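Long-range contacts in carbonic anhydrase (Unidentified, PDB 3R1W), which probably catalyses the reversible hydration of carbon dioxide to bicarbonate, as a trimeric carbonic anhydrase built on a beta-helix: residues R110-M115 with R165-Y170; D127-A132 with K141-G146; G41-V46 with N174-K179. One frame throughout, in Å; residues are numbered along the deposited sequence.

Interaction 1: R110-M115 with R165-Y170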
loop_
_atom_site.group_PDB
_atom_site.type_symbol
_atom_site.label_atom_id
_atom_site.label_comp_id
_atom_site.label_asym_id
_atom_site.label_seq_id
_atom_site.Cartn_x
_atom_site.Cartn_y
_atom_site.Cartn_z
ATOM N N ARG B 110 -20.160 7.209 -11.037
ATOM C CA ARG B 110 -19.417 8.380 -11.503
ATOM C C ARG B 110 -18.750 9.072 -10.317
ATOM O O ARG B 110 -19.129 10.168 -9.912
ATOM C CB ARG B 110 -20.333 9.327 -12.296
ATOM C CG ARG B 110 -20.873 8.695 -13.568
ATOM C CD ARG B 110 -21.748 9.663 -14.369
ATOM N NE ARG B 110 -22.898 10.118 -13.595
ATOM C CZ ARG B 110 -24.018 9.423 -13.413
ATOM N NH1 ARG B 110 -24.159 8.216 -13.948
ATOM N NH2 ARG B 110 -25.004 9.937 -12.685
ATOM N N VAL B 111 -17.769 8.384 -9.745
ATOM C CA VAL B 111 -17.113 8.822 -8.523
ATOM C C VAL B 111 -15.600 8.692 -8.702
ATOM O O VAL B 111 -15.123 7.716 -9.289
ATOM C CB VAL B 111 -17.576 7.965 -7.318
ATOM C CG1 VAL B 111 -16.756 8.270 -6.084
ATOM C CG2 VAL B 111 -19.070 8.193 -7.042
ATOM N N LEU B 112 -14.861 9.689 -8.218
ATOM C CA LEU B 112 -13.405 9.668 -8.215
ATOM C C LEU B 112 -12.922 9.436 -6.798
ATOM O O LEU B 112 -13.130 10.281 -5.929
ATOM C CB LEU B 112 -12.861 11.016 -8.688
ATOM C CG LEU B 112 -12.010 11.126 -9.946
ATOM C CD1 LEU B 112 -11.506 12.560 -10.086
ATOM C CD2 LEU B 112 -10.842 10.151 -9.903
ATOM N N ILE B 113 -12.272 8.304 -6.558
ATOM C CA ILE B 113 -11.656 8.067 -5.256
ATOM C C ILE B 113 -10.147 8.254 -5.403
ATOM O O ILE B 113 -9.491 7.482 -6.090
ATOM C CB ILE B 113 -12.011 6.671 -4.706
ATOM C CG1 ILE B 113 -13.510 6.606 -4.385
ATOM C CG2 ILE B 113 -11.206 6.360 -3.438
ATOM C CD1 ILE B 113 -14.083 5.248 -4.510
ATOM N N GLY B 114 -9.608 9.305 -4.786
ATOM C CA GLY B 114 -8.203 9.646 -4.955
ATOM C C GLY B 114 -7.251 8.578 -4.465
ATOM O O GLY B 114 -7.583 7.775 -3.586
ATOM N N MET B 115 -6.046 8.568 -5.020
ATOM C CA MET B 115 -5.057 7.594 -4.578
ATOM C C MET B 115 -4.777 7.754 -3.085
ATOM O O MET B 115 -4.744 8.865 -2.557
ATOM C CB MET B 115 -3.764 7.702 -5.397
ATOM C CG MET B 115 -3.221 9.101 -5.512
ATOM S SD MET B 115 -1.861 9.229 -6.713
ATOM C CE MET B 115 -1.584 10.995 -6.546
ATOM N N ARG B 165 -17.374 17.292 -13.560
ATOM C CA ARG B 165 -18.518 16.433 -13.815
ATOM C C ARG B 165 -18.290 15.583 -15.064
ATOM O O ARG B 165 -18.585 14.403 -15.082
ATOM C CB ARG B 165 -19.797 17.248 -13.980
ATOM C CG ARG B 165 -21.062 16.428 -13.851
ATOM C CD ARG B 165 -21.636 16.001 -15.202
ATOM N NE ARG B 165 -22.455 14.806 -15.049
ATOM C CZ ARG B 165 -22.492 13.805 -15.914
ATOM N NH1 ARG B 165 -21.777 13.856 -17.027
ATOM N NH2 ARG B 165 -23.256 12.761 -15.668
ATOM N N SER B 166 -17.766 16.199 -16.115
ATOM C CA SER B 166 -17.528 15.462 -17.357
ATOM C C SER B 166 -16.371 14.473 -17.204
ATOM O O SER B 166 -16.296 13.487 -17.935
ATOM C CB SER B 166 -17.285 16.413 -18.538
ATOM O OG SER B 166 -15.985 16.975 -18.493
ATOM N N PHE B 167 -15.481 14.722 -16.247
ATOM C CA PHE B 167 -14.300 13.868 -16.100
ATOM C C PHE B 167 -14.617 12.479 -15.551
ATOM O O PHE B 167 -13.892 11.530 -15.829
ATOM C CB PHE B 167 -13.216 14.536 -15.249
ATOM C CG PHE B 167 -11.947 13.735 -15.155
ATOM C CD1 PHE B 167 -11.003 13.777 -16.176
ATOM C CD2 PHE B 167 -11.708 12.922 -14.052
ATOM C CE1 PHE B 167 -9.832 13.039 -16.094
ATOM C CE2 PHE B 167 -10.534 12.177 -13.963
ATOM C CZ PHE B 167 -9.596 12.235 -14.993
ATOM N N PHE B 168 -15.686 12.349 -14.767
ATOM C CA PHE B 168 -16.020 11.032 -14.223
ATOM C C PHE B 168 -16.116 10.016 -15.364
ATOM O O PHE B 168 -15.555 8.923 -15.292
ATOM C CB PHE B 168 -17.347 11.052 -13.462
ATOM C CG PHE B 168 -17.337 11.904 -12.219
ATOM C CD1 PHE B 168 -16.442 11.652 -11.191
ATOM C CD2 PHE B 168 -18.262 12.930 -12.062
ATOM C CE1 PHE B 168 -16.440 12.432 -10.042
ATOM C CE2 PHE B 168 -18.271 13.711 -10.920
ATOM C CZ PHE B 168 -17.363 13.459 -9.902
ATOM N N THR B 169 -16.849 10.386 -16.410
ATOM C CA THR B 169 -17.084 9.501 -17.539
ATOM C C THR B 169 -15.880 9.464 -18.467
ATOM O O THR B 169 -15.514 8.410 -18.969
ATOM C CB THR B 169 -18.330 9.949 -18.336
ATOM O OG1 THR B 169 -19.500 9.688 -17.552
ATOM C CG2 THR B 169 -18.427 9.194 -19.639
ATOM N N TYR B 170 -15.257 10.618 -18.700
ATOM C CA TYR B 170 -14.035 10.627 -19.506
ATOM C C TYR B 170 -12.930 9.745 -18.904
ATOM O O TYR B 170 -12.315 8.938 -19.606
ATOM C CB TYR B 170 -13.475 12.039 -19.710
ATOM C CG TYR B 170 -12.114 11.967 -20.374
ATOM C CD1 TYR B 170 -12.008 11.817 -21.748
ATOM C CD2 TYR B 170 -10.941 11.970 -19.620
ATOM C CE1 TYR B 170 -10.781 11.712 -22.358
ATOM C CE2 TYR B 170 -9.716 11.874 -20.221
ATOM C CZ TYR B 170 -9.639 11.743 -21.594
ATOM O OH TYR B 170 -8.410 11.634 -22.206
#

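Interaction 2: D127-A132 with K141-G146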
loop_
_atom_site.group_PDB
_atom_site.type_symbol
_atom_site.label_atom_id
_atom_site.label_comp_id
_atom_site.label_asym_id
_atom_site.label_seq_id
_atom_site.Cartn_x
_atom_site.Cartn_y
_atom_site.Cartn_z
ATOM N N ASP B 127 -23.516 9.637 -5.882
ATOM C CA ASP B 127 -23.081 9.824 -7.270
ATOM C C ASP B 127 -22.308 11.123 -7.448
ATOM O O ASP B 127 -22.593 12.116 -6.784
ATOM C CB ASP B 127 -24.290 9.902 -8.210
ATOM C CG ASP B 127 -25.067 8.609 -8.304
ATOM O OD1 ASP B 127 -24.657 7.588 -7.703
ATOM O OD2 ASP B 127 -26.105 8.621 -9.008
ATOM N N GLU B 128 -21.353 11.118 -8.372
ATOM C CA GLU B 128 -20.679 12.345 -8.794
ATOM C C GLU B 128 -20.017 13.091 -7.636
ATOM O O GLU B 128 -20.225 14.287 -7.433
ATOM C CB GLU B 128 -21.654 13.231 -9.599
ATOM C CG GLU B 128 -22.157 12.493 -10.843
ATOM C CD GLU B 128 -23.109 13.301 -11.721
ATOM O OE1 GLU B 128 -23.515 14.416 -11.328
ATOM O OE2 GLU B 128 -23.456 12.801 -12.812
ATOM N N VAL B 129 -19.204 12.357 -6.878
ATOM C CA VAL B 129 -18.446 12.914 -5.778
ATOM C C VAL B 129 -16.966 12.718 -6.082
ATOM O O VAL B 129 -16.588 11.727 -6.703
ATOM C CB VAL B 129 -18.783 12.176 -4.456
ATOM C CG1 VAL B 129 -17.732 12.457 -3.395
ATOM C CG2 VAL B 129 -20.201 12.540 -3.982
ATOM N N ILE B 130 -16.142 13.670 -5.664
ATOM C CA ILE B 130 -14.693 13.511 -5.721
ATOM C C ILE B 130 -14.153 13.384 -4.305
ATOM O O ILE B 130 -14.416 14.241 -3.455
ATOM C CB ILE B 130 -14.003 14.711 -6.410
ATOM C CG1 ILE B 130 -14.334 14.732 -7.906
ATOM C CG2 ILE B 130 -12.488 14.648 -6.197
ATOM C CD1 ILE B 130 -13.877 16.001 -8.613
ATOM N N VAL B 131 -13.423 12.300 -4.049
ATOM C CA VAL B 131 -12.706 12.125 -2.788
ATOM C C VAL B 131 -11.236 12.381 -3.080
ATOM O O VAL B 131 -10.606 11.653 -3.855
ATOM C CB VAL B 131 -12.902 10.710 -2.186
ATOM C CG1 VAL B 131 -12.099 10.553 -0.876
ATOM C CG2 VAL B 131 -14.383 10.435 -1.941
ATOM N N ALA B 132 -10.706 13.447 -2.490
ATOM C CA ALA B 132 -9.340 13.881 -2.781
ATOM C C ALA B 132 -8.347 12.826 -2.350
ATOM O O ALA B 132 -8.603 12.067 -1.405
ATOM C CB ALA B 132 -9.040 15.199 -2.083
ATOM N N LYS B 141 -19.978 7.988 7.439
ATOM C CA LYS B 141 -20.028 9.312 6.814
ATOM C C LYS B 141 -20.730 9.285 5.452
ATOM O O LYS B 141 -20.455 8.417 4.618
ATOM C CB LYS B 141 -18.609 9.877 6.677
ATOM C CG LYS B 141 -18.509 11.193 5.906
ATOM C CD LYS B 141 -18.886 12.383 6.773
ATOM C CE LYS B 141 -18.771 13.687 5.993
ATOM N NZ LYS B 141 -19.212 14.840 6.811
ATOM N N VAL B 142 -21.640 10.238 5.233
ATOM C CA VAL B 142 -22.338 10.364 3.959
ATOM C C VAL B 142 -21.728 11.497 3.142
ATOM O O VAL B 142 -21.612 12.630 3.624
ATOM C CB VAL B 142 -23.842 10.647 4.158
ATOM C CG1 VAL B 142 -24.544 10.813 2.800
ATOM C CG2 VAL B 142 -24.485 9.534 4.979
ATOM N N LEU B 143 -21.316 11.185 1.917
ATOM C CA LEU B 143 -20.772 12.197 1.009
ATOM C C LEU B 143 -21.827 12.611 -0.009
ATOM O O LEU B 143 -22.277 11.798 -0.817
ATOM C CB LEU B 143 -19.519 11.681 0.295
ATOM C CG LEU B 143 -18.362 11.216 1.178
ATOM C CD1 LEU B 143 -17.093 11.061 0.351
ATOM C CD2 LEU B 143 -18.111 12.160 2.348
ATOM N N GLU B 144 -22.212 13.885 0.028
ATOM C CA GLU B 144 -23.327 14.371 -0.776
ATOM C C GLU B 144 -22.947 14.546 -2.236
ATOM O O GLU B 144 -21.868 15.036 -2.549
ATOM C CB GLU B 144 -23.847 15.700 -0.221
ATOM C CG GLU B 144 -24.283 15.627 1.233
ATOM C CD GLU B 144 -24.663 16.986 1.807
ATOM O OE1 GLU B 144 -24.780 17.959 1.026
ATOM O OE2 GLU B 144 -24.840 17.075 3.041
ATOM N N SER B 145 -23.856 14.148 -3.119
ATOM C CA SER B 145 -23.642 14.243 -4.555
ATOM C C SER B 145 -23.213 15.642 -5.010
ATOM O O SER B 145 -23.747 16.653 -4.548
ATOM C CB SER B 145 -24.909 13.816 -5.301
ATOM O OG SER B 145 -24.667 13.699 -6.690
ATOM N N GLY B 146 -22.235 15.685 -5.913
ATOM C CA GLY B 146 -21.848 16.922 -6.570
ATOM C C GLY B 146 -20.836 17.738 -5.795
ATOM O O GLY B 146 -20.675 18.934 -6.043
#

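Interaction 3: G41-V46 with N174-K179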
loop_
_atom_site.group_PDB
_atom_site.type_symbol
_atom_site.label_atom_id
_atom_site.label_comp_id
_atom_site.label_asym_id
_atom_site.label_seq_id
_atom_site.Cartn_x
_atom_site.Cartn_y
_atom_site.Cartn_z
ATOM N N GLY B 41 -18.660 -5.824 -12.857
ATOM C CA GLY B 41 -19.418 -5.523 -14.063
ATOM C C GLY B 41 -18.573 -5.455 -15.321
ATOM O O GLY B 41 -17.339 -5.502 -15.271
ATOM N N ASP B 42 -19.247 -5.340 -16.464
ATOM C CA ASP B 42 -18.563 -5.258 -17.747
ATOM C C ASP B 42 -17.518 -4.142 -17.751
ATOM O O ASP B 42 -17.741 -3.058 -17.208
ATOM C CB ASP B 42 -19.564 -5.005 -18.881
ATOM C CG ASP B 42 -20.549 -6.146 -19.075
ATOM O OD1 ASP B 42 -20.350 -7.233 -18.487
ATOM O OD2 ASP B 42 -21.532 -5.950 -19.832
ATOM N N ASP B 43 -16.375 -4.419 -18.365
ATOM C CA ASP B 43 -15.350 -3.402 -18.597
ATOM C C ASP B 43 -14.630 -2.917 -17.337
ATOM O O ASP B 43 -13.943 -1.894 -17.382
ATOM C CB ASP B 43 -15.923 -2.197 -19.376
ATOM C CG ASP B 43 -16.193 -2.515 -20.841
ATOM O OD1 ASP B 43 -15.370 -3.216 -21.471
ATOM O OD2 ASP B 43 -17.236 -2.060 -21.369
ATOM N N CYS B 44 -14.787 -3.634 -16.222
ATOM C CA CYS B 44 -14.038 -3.301 -15.021
ATOM C C CYS B 44 -12.586 -3.683 -15.227
ATOM O O CYS B 44 -12.256 -4.459 -16.118
ATOM C CB CYS B 44 -14.576 -4.039 -13.804
ATOM S SG CYS B 44 -16.030 -3.285 -13.078
ATOM N N SER B 45 -11.718 -3.107 -14.406
ATOM C CA SER B 45 -10.295 -3.388 -14.517
ATOM C C SER B 45 -9.685 -3.406 -13.132
ATOM O O SER B 45 -9.953 -2.534 -12.315
ATOM C CB SER B 45 -9.606 -2.336 -15.386
ATOM O OG SER B 45 -9.790 -1.023 -14.895
ATOM N N VAL B 46 -8.873 -4.422 -12.876
ATOM C CA VAL B 46 -8.215 -4.561 -11.593
ATOM C C VAL B 46 -6.731 -4.661 -11.875
ATOM O O VAL B 46 -6.285 -5.549 -12.593
ATOM C CB VAL B 46 -8.703 -5.795 -10.832
ATOM C CG1 VAL B 46 -8.015 -5.864 -9.471
ATOM C CG2 VAL B 46 -10.228 -5.742 -10.650
ATOM N N ASN B 174 -11.293 6.424 -20.290
ATOM C CA ASN B 174 -9.870 6.311 -20.595
ATOM C C ASN B 174 -9.299 5.032 -20.002
ATOM O O ASN B 174 -8.447 4.389 -20.611
ATOM C CB ASN B 174 -9.094 7.512 -20.064
ATOM C CG ASN B 174 -7.610 7.428 -20.402
ATOM O OD1 ASN B 174 -7.237 7.382 -21.576
ATOM N ND2 ASN B 174 -6.767 7.394 -19.384
ATOM N N TYR B 175 -9.774 4.653 -18.815
ATOM C CA TYR B 175 -9.293 3.417 -18.189
ATOM C C TYR B 175 -9.849 2.156 -18.855
ATOM O O TYR B 175 -9.189 1.113 -18.870
ATOM C CB TYR B 175 -9.500 3.414 -16.661
ATOM C CG TYR B 175 -8.179 3.609 -15.944
ATOM C CD1 TYR B 175 -7.505 2.531 -15.384
ATOM C CD2 TYR B 175 -7.582 4.867 -15.877
ATOM C CE1 TYR B 175 -6.278 2.703 -14.750
ATOM C CE2 TYR B 175 -6.354 5.049 -15.252
ATOM C CZ TYR B 175 -5.709 3.958 -14.693
ATOM O OH TYR B 175 -4.496 4.120 -14.062
ATOM N N VAL B 176 -11.049 2.254 -19.421
ATOM C CA VAL B 176 -11.579 1.157 -20.237
ATOM C C VAL B 176 -10.682 0.931 -21.460
ATOM O O VAL B 176 -10.318 -0.205 -21.785
ATOM C CB VAL B 176 -13.045 1.409 -20.661
ATOM C CG1 VAL B 176 -13.481 0.408 -21.743
ATOM C CG2 VAL B 176 -13.973 1.336 -19.447
ATOM N N ARG B 177 -10.321 2.013 -22.145
ATOM C CA ARG B 177 -9.418 1.898 -23.279
ATOM C C ARG B 177 -8.046 1.362 -22.868
ATOM O O ARG B 177 -7.452 0.566 -23.592
ATOM C CB ARG B 177 -9.282 3.233 -24.027
ATOM C CG ARG B 177 -10.533 3.635 -24.795
ATOM C CD ARG B 177 -10.256 4.814 -25.723
ATOM N NE ARG B 177 -9.763 5.978 -24.991
ATOM C CZ ARG B 177 -10.551 6.869 -24.396
ATOM N NH1 ARG B 177 -11.868 6.723 -24.448
ATOM N NH2 ARG B 177 -10.024 7.900 -23.747
ATOM N N LEU B 178 -7.553 1.790 -21.704
ATOM C CA LEU B 178 -6.235 1.374 -21.229
ATOM C C LEU B 178 -6.264 -0.109 -20.898
ATOM O O LEU B 178 -5.350 -0.872 -21.233
ATOM C CB LEU B 178 -5.849 2.165 -19.978
ATOM C CG LEU B 178 -4.462 1.844 -19.428
ATOM C CD1 LEU B 178 -3.392 2.101 -20.502
ATOM C CD2 LEU B 178 -4.200 2.668 -18.159
ATOM N N LYS B 179 -7.318 -0.558 -20.226
ATOM C CA LYS B 179 -7.413 -1.981 -19.909
ATOM C C LYS B 179 -7.538 -2.870 -21.159
ATOM O O LYS B 179 -7.071 -3.998 -21.139
ATOM C CB LYS B 179 -8.513 -2.296 -18.880
ATOM C CG LYS B 179 -9.931 -2.017 -19.326
ATOM C CD LYS B 179 -10.600 -3.234 -19.923
ATOM C CE LYS B 179 -12.015 -2.878 -20.408
ATOM N NZ LYS B 179 -12.597 -3.809 -21.412
#

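Interaction 1: R110-M115 with R165-Y170
Phe168 lays one face of its ring under the backbone carbonyl of Arg110, whose O atom stands 3.2 Å above the ring plane, over its centre. The ring is placed there by a first torsion of -65°, which sets CG anti to its own carbonyl carbon and beside the backbone N. Nearer the helix backbone, CB of Arg110 meets CB of Phe168 at 3.6 Å. Farther along the ring, CE1 of Phe168 packs on CB of Leu112 at 4.1 Å. Leu112 then runs on to the preceding helix residue: its CD1 lies 4.0 Å from CD2 of Phe167, the two side chains crossing at about a right angle. Phe167 reaches it with CG anti to the backbone N.

At the polar end two arginines come together. NE of Arg110 and NH2 of Arg165 are 3.4 Å apart, their guanidinium planes turned 30° against each other. Both atoms are donors, so nothing bonds them directly; each makes a salt bridge to OE2 of Glu128, whose negative charge probably offsets the repulsion between them. Thr169 lies alongside Arg110, its OG1 3.9 Å from CD of Arg110.

Strand 111-113 and the 165-170 part of helix 162-184 cross steeply, at 80°. The strand runs parallel to its neighbours 94-96 and 130-131 in one face of the beta-helix, and the helix lies across the outside of that face. Phe168 also packs on Ile130 of the next strand, while Phe167 meets Tyr81 of the second subunit edge-to-face, so the helix is held between its own coil and a neighbouring chain.

Interaction 2: D127-A132 with K141-G146
A pair of hydrogen bonds to backbone carbonyls, backed by apolar packing, joins the corners of neighbouring coils of the beta-helix, one leading into strand 130-131 and the other leaving strand 142-143. OG of Ser145, anti to its own backbone N (chi1 -171°), donates to the carbonyl O of Asp127 at 2.6 Å, and the amide N of Gly146 donates to O of Glu128 at 2.9 Å. Both donors stand well above the carbonyl planes they approach, and the amide bond is bent, with 136° at its hydrogen. The CA of Ser145 adds a CH...O contact to the same Asp127 oxygen.

Behind these bonds, Leu143 points toward the other segment and brings its CD1 to CG2 of Val131 at 3.6 Å and to CG1 of Val129 at 4.0 Å, crossing both valines at about a right angle. The other branch of Val129, CG2, comes to 3.3 Å from the carbonyl O of Glu144. The two valines and Leu143 are buried, and Tyr149 of strand 147-150 packs on both Val129 and Leu143. The Glu128 carboxylate is engaged by Arg110 and Arg165, and OD1 of Asp127 accepts the backbone N-H of Asn109.

Glu128 and Gly146 both have positive phi, 86° at Gly146, as the chain swings from one face to the next. Such sharp corners, with aliphatic residues stacked inside, are characteristic of the left-handed parallel beta-helix of hexapeptide-repeat proteins, the fold of gamma-class carbonic anhydrases.

Interaction 3: G41-V46 with N174-K179
Residues 41-44 form a type II beta turn, after which the chain extends into strand 45-46; opposite it, 174-179 is regular helix, with Lys179 N hydrogen-bonded to the carbonyl O of Tyr175. The backbones stay apart, 6.1 Å between the CA atoms of Asp43 and Val176 and 6.3 Å between those of Ser45 and Lys179, so side chains bridge the interval. Lys179 does most of this. It leaves the helix with CG in the crowded position between the backbone N and the carbonyl carbon (chi1 65°), bends at chi2, and carries NZ to OD1 of Asp43 in a salt bridge of 2.8 Å, using the anti lone pair of that oxygen. Arg25 NE binds the same OD1, and the ammonium group also donates to the carbonyl O of Arg25, so two cationic groups converge on one carboxylate oxygen, which probably favours the charged state of Asp43.

In this hexapeptide-repeat beta-helix the turn is one of the corners between faces, and strand 45-46 belongs to the face along which the C-terminal helix lies. There, CB of Ser45 rests on CB of Lys179 at 3.7 Å, while the Ser45 hydroxyl is hydrogen-bonded to Trp47 NE1 and lies near the plane of the Tyr175 ring, at its edge. Val176 closes the side near the turn: CG2 sits 3.8 Å from O of Asp43, and CG1 lies 4.1 Å from its carboxylate carbon CG. The far end of Tyr175 meets another chain: its OH is hydrogen-bonded to Arg53 of the second subunit.

In the fold
All three contacts reach the same sheet, one face of the beta-helix. Interactions 1 and 3 share helix 162-184, which meets strand 111-113 through its earlier part and the turn before strand 45-46 through its later part; their centres are about 14 Å apart. Interaction 2 joins adjoining coils; its centre is about 10 Å from that of interaction 1, where strands 111-113 and 130-131 are neighbours, and about 22 Å from that of interaction 3. Along the chain, 127-132/141-146 falls within the span of 110-115/165-170, itself within that of 41-46/174-179. The returning helix thus packs on both late and early coils, and its contacts with both also border the second subunit.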